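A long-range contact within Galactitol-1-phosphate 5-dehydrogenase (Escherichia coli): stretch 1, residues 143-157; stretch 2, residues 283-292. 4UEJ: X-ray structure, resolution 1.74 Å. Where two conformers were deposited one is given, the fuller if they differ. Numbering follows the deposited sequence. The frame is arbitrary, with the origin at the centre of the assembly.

Stretch 1 143-157: IEPITVGLHAFHLAQ
Stretch 2, residues 283-292: VIGSWMNYSS

A helix lies against the end of a strand and the loop that follows it, joined by polar contacts at one end, apolar packing at the other and a histidine ring between. The two segments are distant in sequence; at least 128 residues separate any touching pair. Together they bury 583 Å².

Stretch 1 is helical from 143 to 155, with phi/psi near -62/-42. A156 leaves the helix at -89/8, and Q157 follows at 64/35. Stretch 2 is strand from 283 to 285, then extended loop, interrupted by M288 at 60/-140 and N289 at -162/49. The chains run in opposite senses: CA to CA, V148 lies 5.0 Å from N289, A152 5.7 Å from S286, and L155 7.3 Å from I284.

N289 anchors the polar end. Its chi1 is 35° (p) and its chi2 -51°. Its ND2 donates to T147 OG1 at 2.8 Å and, more weakly, to E144 OE2 at 3.3 Å. T147 has chi1 p, which lets OG1 donate back to E144 O at 2.7 Å. The hydroxyl thus gives its proton to the helix backbone and accepts from the amide. E144 has chi1 t and chi2 m; its CA-to-CB bond points sideways, but the end of the side chain comes nearer to the loop. Water 1 donates to E144 OE2 (2.5 Å) and N289 OD1 (2.6 Å), and accepts from Y290 OH (2.5 Å).

H151 sits mid-helix with chi1 t and chi2 65°. N289 CA makes an off-centre CH-pi contact with its ring, 4.2 Å from the centroid and 29° off the normal. Y290 N lies over one face. H151 CE1 comes 3.2 Å from Y290 O, and CD2 3.2 Å from S286 OG. Both H151 ring nitrogens are hydrogen-bonded elsewhere in the structure. Beyond H151, H154 (chi1 t) meets S291 at its ring edge, with H154 CE1 4.0 Å from S291 CB.

S286, chi1 t, points toward the helix, its OG 3.9 Å from A152 CB. Water 2 accepts from S286 OG (2.7 Å) and donates to V148 O (2.9 Å) and M288 O (2.8 Å). It therefore links a helix carbonyl to the loop. W287 and M288 direct their CA-to-CB bonds away.

The far end is apolar. I284 (chi1 m, chi2 t) and L155 (chi1 m, chi2 t) point toward each other's stretch. L155 CB meets I284 CG2 at 3.6 Å, while I284 CD1 reaches A156 CB at 3.9 Å. L155 CD1 also lies 3.4 Å from G285 O.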

ATOM      1  N   ILE A 143      12.022 -13.600  21.086  1.00 11.74           N
ATOM      2  CA  ILE A 143      12.683 -13.402  19.797  1.00 13.06           C
ATOM      3  C   ILE A 143      11.696 -13.388  18.639  1.00 12.48           C
ATOM      4  O   ILE A 143      11.768 -12.509  17.781  1.00 10.05           O
ATOM      5  CB  ILE A 143      13.743 -14.470  19.549  1.00 12.55           C
ATOM      6  CG1 ILE A 143      14.874 -14.288  20.554  1.00 18.86           C
ATOM      7  CG2 ILE A 143      14.289 -14.376  18.124  1.00 11.37           C
ATOM      8  CD1 ILE A 143      16.076 -15.108  20.217  1.00 29.55           C
ATOM      9  N   GLU A 144      10.777 -14.351  18.615  1.00  9.81           N
ATOM     10  CA  GLU A 144       9.785 -14.411  17.560  1.00 10.32           C
ATOM     11  C   GLU A 144       8.930 -13.119  17.494  1.00 10.01           C
ATOM     12  O   GLU A 144       8.816 -12.517  16.414  1.00 10.33           O
ATOM     13  CB  GLU A 144       8.932 -15.676  17.731  1.00 13.24           C
ATOM     14  CG  GLU A 144       8.193 -16.116  16.481  1.00  9.49           C
ATOM     15  CD  GLU A 144       6.872 -15.424  16.304  1.00 11.97           C
ATOM     16  OE1 GLU A 144       6.455 -14.696  17.228  1.00 13.20           O
ATOM     17  OE2 GLU A 144       6.257 -15.589  15.227  1.00 16.11           O
ATOM     18  N   PRO A 145       8.373 -12.654  18.635  1.00 11.34           N
ATOM     19  CA  PRO A 145       7.610 -11.403  18.501  1.00 12.70           C
ATOM     20  C   PRO A 145       8.469 -10.167  18.160  1.00 10.26           C
ATOM     21  O   PRO A 145       7.952  -9.261  17.480  1.00 11.14           O
ATOM     22  CB  PRO A 145       6.921 -11.258  19.878  1.00 14.08           C
ATOM     23  CG  PRO A 145       7.622 -12.202  20.786  1.00 16.48           C
ATOM     24  CD  PRO A 145       8.084 -13.332  19.914  1.00 13.21           C
ATOM     25  N   ILE A 146       9.741 -10.141  18.556  1.00  8.13           N
ATOM     26  CA  ILE A 146      10.635  -9.065  18.114  1.00  7.91           C
ATOM     27  C   ILE A 146      10.740  -9.060  16.595  1.00  8.75           C
ATOM     28  O   ILE A 146      10.653  -8.014  15.951  1.00  8.80           O
ATOM     29  CB  ILE A 146      12.028  -9.208  18.710  1.00  8.37           C
ATOM     30  CG1 ILE A 146      11.961  -8.936  20.211  1.00  8.91           C
ATOM     31  CG2 ILE A 146      13.002  -8.191  18.088  1.00  8.28           C
ATOM     32  CD1 ILE A 146      13.188  -9.392  20.910  1.00 10.35           C
ATOM     33  N   THR A 147      10.907 -10.244  16.020  1.00  7.64           N
ATOM     34  CA  THR A 147      11.123 -10.298  14.580  1.00  9.65           C
ATOM     35  C   THR A 147       9.915  -9.855  13.774  1.00 10.73           C
ATOM     36  O   THR A 147      10.073  -9.525  12.616  1.00  8.99           O
ATOM     37  CB  THR A 147      11.532 -11.703  14.082  1.00  7.92           C
ATOM     38  OG1 THR A 147      10.474 -12.644  14.318  1.00 10.50           O
ATOM     39  CG2 THR A 147      12.840 -12.150  14.767  1.00  8.44           C
ATOM     40  N   VAL A 148       8.724  -9.864  14.364  1.00  8.72           N
ATOM     41  CA  VAL A 148       7.543  -9.367  13.660  1.00  6.99           C
ATOM     42  C   VAL A 148       7.755  -7.905  13.237  1.00  9.60           C
ATOM     43  O   VAL A 148       7.605  -7.545  12.051  1.00  9.39           O
ATOM     44  CB  VAL A 148       6.285  -9.483  14.519  1.00  8.32           C
ATOM     45  CG1 VAL A 148       5.110  -8.831  13.832  1.00 13.38           C
ATOM     46  CG2 VAL A 148       5.981 -10.956  14.803  1.00 16.36           C
ATOM     47  N   GLY A 149       8.116  -7.072  14.204  1.00 10.01           N
ATOM     48  CA  GLY A 149       8.377  -5.670  13.951  1.00 10.31           C
ATOM     49  C   GLY A 149       9.587  -5.482  13.065  1.00 11.61           C
ATOM     50  O   GLY A 149       9.577  -4.639  12.177  1.00 10.42           O
ATOM     51  N   LEU A 150      10.625  -6.280  13.294  1.00  6.65           N
ATOM     52  CA  LEU A 150      11.833  -6.181  12.500  1.00  6.90           C
ATOM     53  C   LEU A 150      11.547  -6.508  11.041  1.00  8.47           C
ATOM     54  O   LEU A 150      12.135  -5.907  10.149  1.00  7.18           O
ATOM     55  CB  LEU A 150      12.927  -7.105  13.021  1.00  7.67           C
ATOM     56  CG  LEU A 150      13.532  -6.680  14.364  1.00  7.54           C
ATOM     57  CD1 LEU A 150      14.686  -7.636  14.705  1.00  8.16           C
ATOM     58  CD2 LEU A 150      14.053  -5.261  14.267  1.00 10.29           C
ATOM     59  N   HIS A 151      10.659  -7.468  10.813  1.00  8.95           N
ATOM     60  CA  HIS A 151      10.314  -7.848   9.444  1.00  7.58           C
ATOM     61  C   HIS A 151       9.634  -6.692   8.724  1.00  8.24           C
ATOM     62  O   HIS A 151       9.937  -6.415   7.564  1.00  8.50           O
ATOM     63  CB  HIS A 151       9.394  -9.068   9.420  1.00  7.34           C
ATOM     64  CG  HIS A 151       9.084  -9.539   8.035  1.00  7.81           C
ATOM     65  ND1 HIS A 151      10.053 -10.039   7.188  1.00 10.76           N
ATOM     66  CD2 HIS A 151       7.929  -9.559   7.332  1.00  9.39           C
ATOM     67  CE1 HIS A 151       9.504 -10.351   6.028  1.00 15.44           C
ATOM     68  NE2 HIS A 151       8.210 -10.080   6.093  1.00 10.35           N
ATOM     69  N   ALA A 152       8.717  -6.025   9.418  1.00  6.75           N
ATOM     70  CA  ALA A 152       8.074  -4.829   8.849  1.00  6.72           C
ATOM     71  C   ALA A 152       9.086  -3.727   8.544  1.00  7.24           C
ATOM     72  O   ALA A 152       9.023  -3.132   7.459  1.00  8.67           O
ATOM     73  CB  ALA A 152       6.996  -4.313   9.766  1.00 10.09           C
ATOM     74  N   PHE A 153      10.010  -3.443   9.471  1.00  6.66           N
ATOM     75  CA  PHE A 153      11.083  -2.473   9.182  1.00  9.23           C
ATOM     76  C   PHE A 153      11.903  -2.878   7.954  1.00 10.89           C
ATOM     77  O   PHE A 153      12.269  -2.046   7.119  1.00 10.77           O
ATOM     78  CB  PHE A 153      12.030  -2.310  10.383  1.00  6.95           C
ATOM     79  CG  PHE A 153      11.391  -1.679  11.588  1.00 14.83           C
ATOM     80  CD1 PHE A 153      10.269  -0.876  11.466  1.00 13.34           C
ATOM     81  CD2 PHE A 153      11.907  -1.904  12.855  1.00 18.04           C
ATOM     82  CE1 PHE A 153       9.680  -0.293  12.583  1.00 14.93           C
ATOM     83  CE2 PHE A 153      11.318  -1.320  13.978  1.00 15.77           C
ATOM     84  CZ  PHE A 153      10.198  -0.532  13.841  1.00 10.83           C
ATOM     85  N   HIS A 154      12.204  -4.165   7.849  1.00  9.19           N
ATOM     86  CA  HIS A 154      12.966  -4.673   6.714  1.00 11.33           C
ATOM     87  C   HIS A 154      12.240  -4.432   5.397  1.00 12.96           C
ATOM     88  O   HIS A 154      12.845  -3.992   4.421  1.00 11.06           O
ATOM     89  CB  HIS A 154      13.241  -6.169   6.890  1.00 14.73           C
ATOM     90  CG  HIS A 154      14.005  -6.778   5.756  1.00 23.20           C
ATOM     91  ND1 HIS A 154      13.914  -8.112   5.430  1.00 33.65           N
ATOM     92  CD2 HIS A 154      14.880  -6.236   4.877  1.00 31.62           C
ATOM     93  CE1 HIS A 154      14.693  -8.367   4.394  1.00 32.00           C
ATOM     94  NE2 HIS A 154      15.292  -7.244   4.040  1.00 32.29           N
ATOM     95  N   LEU A 155      10.940  -4.693   5.376  1.00  9.42           N
ATOM     96  CA  LEU A 155      10.160  -4.474   4.149  1.00  8.70           C
ATOM     97  C   LEU A 155      10.129  -3.002   3.776  1.00 10.49           C
ATOM     98  O   LEU A 155      10.011  -2.672   2.608  1.00 11.88           O
ATOM     99  CB  LEU A 155       8.735  -4.983   4.302  1.00  8.49           C
ATOM    100  CG  LEU A 155       8.592  -6.507   4.400  1.00 11.27           C
ATOM    101  CD1 LEU A 155       7.131  -6.855   4.619  1.00 15.75           C
ATOM    102  CD2 LEU A 155       9.127  -7.185   3.157  1.00 17.02           C
ATOM    103  N   ALA A 156      10.252  -2.136   4.774  1.00  8.26           N
ATOM    104  CA  ALA A 156      10.238  -0.689   4.556  1.00 10.39           C
ATOM    105  C   ALA A 156      11.622  -0.117   4.278  1.00 12.70           C
ATOM    106  O   ALA A 156      11.778   1.098   4.204  1.00 11.54           O
ATOM    107  CB  ALA A 156       9.633   0.013   5.757  1.00 13.48           C
ATOM    108  N   GLN A 157      12.607  -0.994   4.115  1.00 10.10           N
ATOM    109  CA  GLN A 157      13.998  -0.615   3.857  1.00 12.56           C
ATOM    110  C   GLN A 157      14.586   0.156   5.048  1.00 13.82           C
ATOM    111  O   GLN A 157      15.394   1.068   4.882  1.00 13.37           O
ATOM    112  CB  GLN A 157      14.123   0.207   2.566  1.00 16.70           C
ATOM    113  CG  GLN A 157      13.908  -0.597   1.283  1.00 26.92           C
ATOM    114  CD  GLN A 157      12.457  -1.002   1.065  1.00 39.37           C
ATOM    115  OE1 GLN A 157      11.540  -0.178   1.157  1.00 36.79           O
ATOM    116  NE2 GLN A 157      12.242  -2.282   0.772  1.00 45.54           N
ATOM    117  N   VAL A 283       1.793   1.595   1.054  1.00  6.54           N
ATOM    118  CA  VAL A 283       1.222   0.706   2.052  1.00  7.53           C
ATOM    119  C   VAL A 283       1.876  -0.657   1.832  1.00  8.18           C
ATOM    120  O   VAL A 283       1.827  -1.203   0.734  1.00 13.53           O
ATOM    121  CB  VAL A 283      -0.310   0.626   1.932  1.00  8.77           C
ATOM    122  CG1 VAL A 283      -0.886  -0.331   2.965  1.00  7.76           C
ATOM    123  CG2 VAL A 283      -0.927   2.006   2.098  1.00 11.51           C
ATOM    124  N   ILE A 284       2.485  -1.175   2.888  1.00  8.38           N
ATOM    125  CA  ILE A 284       3.343  -2.352   2.831  1.00  9.17           C
ATOM    126  C   ILE A 284       2.705  -3.458   3.637  1.00 10.32           C
ATOM    127  O   ILE A 284       2.602  -3.358   4.858  1.00  8.26           O
ATOM    128  CB  ILE A 284       4.745  -2.023   3.397  1.00 13.71           C
ATOM    129  CG1 ILE A 284       5.401  -0.894   2.589  1.00 14.72           C
ATOM    130  CG2 ILE A 284       5.634  -3.268   3.486  1.00 12.54           C
ATOM    131  CD1 ILE A 284       6.565  -0.223   3.315  1.00 16.65           C
ATOM    132  N   GLY A 285       2.240  -4.502   2.968  1.00  8.42           N
ATOM    133  CA  GLY A 285       1.704  -5.635   3.698  1.00  9.45           C
ATOM    134  C   GLY A 285       2.865  -6.415   4.268  1.00 10.41           C
ATOM    135  O   GLY A 285       3.858  -6.677   3.571  1.00 10.45           O
ATOM    136  N   SER A 286       2.756  -6.766   5.545  1.00 15.13           N
ATOM    137  CA  SER A 286       3.809  -7.519   6.191  1.00 14.08           C
ATOM    138  C   SER A 286       3.190  -8.808   6.697  1.00 16.10           C
ATOM    139  O   SER A 286       2.084  -8.811   7.237  1.00 16.36           O
ATOM    140  CB  SER A 286       4.455  -6.718   7.336  1.00 13.12           C
ATOM    141  OG  SER A 286       5.611  -7.393   7.817  1.00 14.70           O
ATOM    142  N   TRP A 287       3.871  -9.920   6.472  1.00 14.35           N
ATOM    143  CA  TRP A 287       3.294 -11.188   6.877  1.00 14.95           C
ATOM    144  C   TRP A 287       4.373 -12.017   7.477  1.00 14.85           C
ATOM    145  O   TRP A 287       5.416 -12.263   6.859  1.00 15.22           O
ATOM    146  CB  TRP A 287       2.636 -11.922   5.711  1.00 20.33           C
ATOM    147  CG  TRP A 287       1.839 -13.121   6.154  1.00 20.22           C
ATOM    148  CD1 TRP A 287       2.020 -14.420   5.768  1.00 17.59           C
ATOM    149  CD2 TRP A 287       0.752 -13.128   7.086  1.00 30.50           C
ATOM    150  NE1 TRP A 287       1.100 -15.233   6.390  1.00 18.90           N
ATOM    151  CE2 TRP A 287       0.314 -14.464   7.210  1.00 29.05           C
ATOM    152  CE3 TRP A 287       0.096 -12.134   7.820  1.00 39.56           C
ATOM    153  CZ2 TRP A 287      -0.747 -14.829   8.036  1.00 30.91           C
ATOM    154  CZ3 TRP A 287      -0.949 -12.498   8.643  1.00 42.74           C
ATOM    155  CH2 TRP A 287      -1.362 -13.835   8.745  1.00 39.69           C
ATOM    156  N   MET A 288       4.124 -12.420   8.717  0.55 17.32           N
ATOM    157  CA  MET A 288       5.051 -13.212   9.500  0.55 15.31           C
ATOM    158  C   MET A 288       6.382 -12.501   9.695  0.55 15.79           C
ATOM    159  O   MET A 288       6.415 -11.304   9.964  0.55 14.84           O
ATOM    160  CB  MET A 288       5.240 -14.585   8.860  0.55 14.37           C
ATOM    161  CG  MET A 288       3.960 -15.388   8.864  0.55 18.63           C
ATOM    162  SD  MET A 288       4.218 -17.148   8.630  0.55 21.12           S
ATOM    163  CE  MET A 288       3.579 -17.376   6.980  0.55 36.77           C
ATOM    164  N   ASN A 289       7.480 -13.239   9.618  1.00 13.75           N
ATOM    165  CA  ASN A 289       8.739 -12.674  10.062  1.00 14.62           C
ATOM    166  C   ASN A 289       9.994 -13.375   9.574  1.00 16.59           C
ATOM    167  O   ASN A 289      10.905 -13.656  10.355  1.00 17.39           O
ATOM    168  CB  ASN A 289       8.737 -12.626  11.601  1.00 20.28           C
ATOM    169  CG  ASN A 289       8.002 -13.814  12.260  1.00 20.72           C
ATOM    170  OD1 ASN A 289       6.853 -14.158  11.935  1.00 15.06           O
ATOM    171  ND2 ASN A 289       8.662 -14.414  13.230  1.00 25.22           N
ATOM    172  N   TYR A 290      10.057 -13.637   8.275  1.00 12.28           N
ATOM    173  CA  TYR A 290      11.138 -14.439   7.728  1.00 15.73           C
ATOM    174  C   TYR A 290      11.690 -13.827   6.476  1.00 21.40           C
ATOM    175  O   TYR A 290      10.992 -13.116   5.749  1.00 22.48           O
ATOM    176  CB  TYR A 290      10.669 -15.866   7.429  1.00 18.11           C
ATOM    177  CG  TYR A 290      10.003 -16.463   8.624  1.00 16.27           C
ATOM    178  CD1 TYR A 290      10.760 -16.986   9.657  1.00 16.96           C
ATOM    179  CD2 TYR A 290       8.622 -16.459   8.749  1.00 14.12           C
ATOM    180  CE1 TYR A 290      10.166 -17.502  10.776  1.00 14.01           C
ATOM    181  CE2 TYR A 290       8.018 -16.980   9.858  1.00 14.31           C
ATOM    182  CZ  TYR A 290       8.801 -17.500  10.874  1.00 17.30           C
ATOM    183  OH  TYR A 290       8.223 -18.025  12.002  1.00 14.53           O
ATOM    184  N   SER A 291      12.958 -14.120   6.236  1.00 18.91           N
ATOM    185  CA  SER A 291      13.613 -13.724   5.008  1.00 23.11           C
ATOM    186  C   SER A 291      14.793 -14.652   4.773  1.00 20.40           C
ATOM    187  O   SER A 291      15.110 -15.503   5.604  1.00 21.02           O
ATOM    188  CB  SER A 291      14.058 -12.258   5.068  1.00 23.22           C
ATOM    189  OG  SER A 291      14.956 -12.038   6.138  1.00 23.73           O
ATOM    190  N   SER A 292      15.433 -14.494   3.624  0.75 21.96           N
ATOM    191  CA  SER A 292      16.551 -15.350   3.255  0.75 24.08           C
ATOM    192  C   SER A 292      17.882 -14.699   3.631  0.75 25.26           C
ATOM    193  O   SER A 292      18.030 -13.485   3.496  0.75 27.43           O
ATOM    194  CB  SER A 292      16.503 -15.652   1.758  0.75 23.61           C
ATOM    195  OG  SER A 292      17.688 -16.297   1.339  0.75 26.01           O
TER
HETATM  196  O   HOH W   1       6.398 -16.525  12.878  1.00 15.50           O
HETATM  197  O   HOH W   2       5.617  -8.647  10.202  1.00 18.29           O